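Local coordinates for protein alcohol dehydrogenase IV (Corynebacterium glutamicum, PDB 3IV7) that probably reduces maleylacetate with a nicotinamide cofactor, as an oxidoreductase of the iron-containing alcohol dehydrogenase family, at residues 267-272 with 290-295. Numbering follows the deposited sequence.
Sequences VLAFNA and TALEGL
Leu268, in the last turn or so of helix 256-271, packs its CD2 methyl against Leu292 and Leu295 near the start of helix 291-301, and this methyl carries most of the contact. The two helices belong to the all-helical C-terminal half of the iron-containing alcohol dehydrogenase fold and run antiparallel, at 168° over the turns that meet, with their axes 10.1 Å apart. Across the pair, Ala269 and Leu292 lie level, CA to CA 6.6 Å.

CG of Leu268 is anti to its backbone N (chi1 -179°), and the branch beyond it puts CD2 among three residues of the other helix. The methyl sits 3.9 Å from CA of Leu292, close against the backbone itself, and also touches the carbonyl O of Ala291. It also meets CD1 of Leu292 at 4.0 Å. Further along the helix, Leu295 brings its CB and CD2 against the same methyl, and the side chains of Leu268 and Leu295 lie alongside one another, running opposite ways. The small CB of Ala291 borders the same methyl more loosely, at 4.3 Å.

Leu292 splits its branches between two neighbours: while CD1 packs on Leu268, CD2 comes over to CB of Ala269, 4.2 Å away. The side chains that meet across the pair are all apolar, and the contact is largely buried. Ile179 of helix 164-181 and Trp183 also touch Leu268; helix 276-286, part of the connection between the two segments, adds Ala282 against Ala291 and Phe286 against Leu295.

Thr290 is the N-cap of helix 291-301, its OG1 accepting from Glu293 N with an N-H...O angle of 164°. The closest approach across the two segments joins CD2 of Leu268 to CD2 of Leu295, 3.6 Å apart.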
loop_
_atom_site.group_PDB
_atom_site.type_symbol
_atom_site.label_atom_id
_atom_site.label_comp_id
_atom_site.label_asym_id
_atom_site.label_seq_id
_atom_site.Cartn_x
_atom_site.Cartn_y
_atom_site.Cartn_z
ATOM N N VAL A 267 0.989 -7.247 -25.560
ATOM C CA VAL A 267 1.323 -8.132 -24.422
ATOM C C VAL A 267 0.047 -8.528 -23.705
ATOM O O VAL A 267 -0.111 -9.677 -23.308
ATOM C CB VAL A 267 2.283 -7.513 -23.474
ATOM C CG1 VAL A 267 2.540 -8.468 -22.305
ATOM C CG2 VAL A 267 3.608 -7.145 -24.209
ATOM N N LEU A 268 -0.900 -7.605 -23.601
ATOM C CA LEU A 268 -2.186 -7.947 -22.999
ATOM C C LEU A 268 -2.884 -9.023 -23.819
ATOM O O LEU A 268 -3.306 -10.061 -23.269
ATOM C CB LEU A 268 -3.077 -6.743 -22.876
ATOM C CG LEU A 268 -4.436 -7.009 -22.239
ATOM C CD1 LEU A 268 -4.269 -7.674 -20.842
ATOM C CD2 LEU A 268 -5.190 -5.710 -22.148
ATOM N N ALA A 269 -3.018 -8.783 -25.123
ATOM C CA ALA A 269 -3.662 -9.747 -26.029
ATOM C C ALA A 269 -3.010 -11.102 -25.938
ATOM O O ALA A 269 -3.688 -12.122 -25.916
ATOM C CB ALA A 269 -3.607 -9.242 -27.466
ATOM N N PHE A 270 -1.683 -11.098 -25.877
ATOM C CA PHE A 270 -0.865 -12.319 -25.854
ATOM C C PHE A 270 -1.067 -13.147 -24.573
ATOM O O PHE A 270 -1.264 -14.354 -24.645
ATOM C CB PHE A 270 0.620 -11.921 -25.975
ATOM C CG PHE A 270 1.588 -13.085 -25.946
ATOM C CD1 PHE A 270 1.892 -13.779 -27.107
ATOM C CD2 PHE A 270 2.267 -13.411 -24.784
ATOM C CE1 PHE A 270 2.801 -14.840 -27.085
ATOM C CE2 PHE A 270 3.198 -14.465 -24.760
ATOM C CZ PHE A 270 3.453 -15.176 -25.901
ATOM N N ASN A 271 -0.998 -12.485 -23.412
ATOM C CA ASN A 271 -1.077 -13.178 -22.091
ATOM C C ASN A 271 -2.470 -13.402 -21.494
ATOM O O ASN A 271 -2.631 -14.254 -20.608
ATOM C CB ASN A 271 -0.273 -12.407 -21.054
ATOM C CG ASN A 271 1.156 -12.798 -21.032
ATOM O OD1 ASN A 271 1.549 -13.825 -21.601
ATOM N ND2 ASN A 271 1.961 -12.019 -20.320
ATOM N N ALA A 272 -3.453 -12.617 -21.936
ATOM C CA ALA A 272 -4.767 -12.570 -21.281
ATOM C C ALA A 272 -5.390 -13.929 -21.091
ATOM O O ALA A 272 -5.764 -14.283 -19.990
ATOM C CB ALA A 272 -5.717 -11.668 -22.041
ATOM N N THR A 290 -14.173 -7.599 -21.015
ATOM C CA THR A 290 -12.829 -8.123 -21.100
ATOM C C THR A 290 -11.822 -6.999 -20.893
ATOM O O THR A 290 -12.118 -5.830 -21.136
ATOM C CB THR A 290 -12.549 -8.779 -22.473
ATOM O OG1 THR A 290 -12.385 -7.769 -23.466
ATOM C CG2 THR A 290 -13.664 -9.695 -22.869
ATOM N N ALA A 291 -10.616 -7.370 -20.501
ATOM C CA ALA A 291 -9.556 -6.403 -20.266
ATOM C C ALA A 291 -9.149 -5.720 -21.563
ATOM O O ALA A 291 -8.887 -4.501 -21.591
ATOM C CB ALA A 291 -8.365 -7.091 -19.630
ATOM N N LEU A 292 -9.109 -6.491 -22.640
ATOM C CA LEU A 292 -8.661 -5.967 -23.946
ATOM C C LEU A 292 -9.656 -4.976 -24.538
ATOM O O LEU A 292 -9.260 -3.974 -25.081
ATOM C CB LEU A 292 -8.391 -7.098 -24.931
ATOM C CG LEU A 292 -7.693 -6.682 -26.246
ATOM C CD1 LEU A 292 -6.330 -6.100 -25.988
ATOM C CD2 LEU A 292 -7.591 -7.861 -27.190
ATOM N N GLU A 293 -10.950 -5.234 -24.432
ATOM C CA GLU A 293 -11.892 -4.264 -24.979
ATOM C C GLU A 293 -11.816 -2.971 -24.153
ATOM O O GLU A 293 -11.934 -1.895 -24.686
ATOM C CB GLU A 293 -13.331 -4.813 -25.074
ATOM C CG GLU A 293 -14.098 -4.893 -23.789
ATOM C CD GLU A 293 -15.479 -5.598 -23.962
ATOM O OE1 GLU A 293 -15.533 -6.645 -24.649
ATOM O OE2 GLU A 293 -16.492 -5.103 -23.399
ATOM N N GLY A 294 -11.576 -3.094 -22.861
ATOM C CA GLY A 294 -11.384 -1.928 -22.033
ATOM C C GLY A 294 -10.167 -1.142 -22.501
ATOM O O GLY A 294 -10.242 0.066 -22.686
ATOM N N LEU A 295 -9.038 -1.827 -22.679
ATOM C CA LEU A 295 -7.835 -1.164 -23.142
ATOM C C LEU A 295 -8.055 -0.548 -24.536
ATOM O O LEU A 295 -7.649 0.575 -24.776
ATOM C CB LEU A 295 -6.631 -2.112 -23.161
ATOM C CG LEU A 295 -5.302 -1.482 -23.651
ATOM C CD1 LEU A 295 -4.946 -0.229 -22.793
ATOM C CD2 LEU A 295 -4.194 -2.510 -23.581
#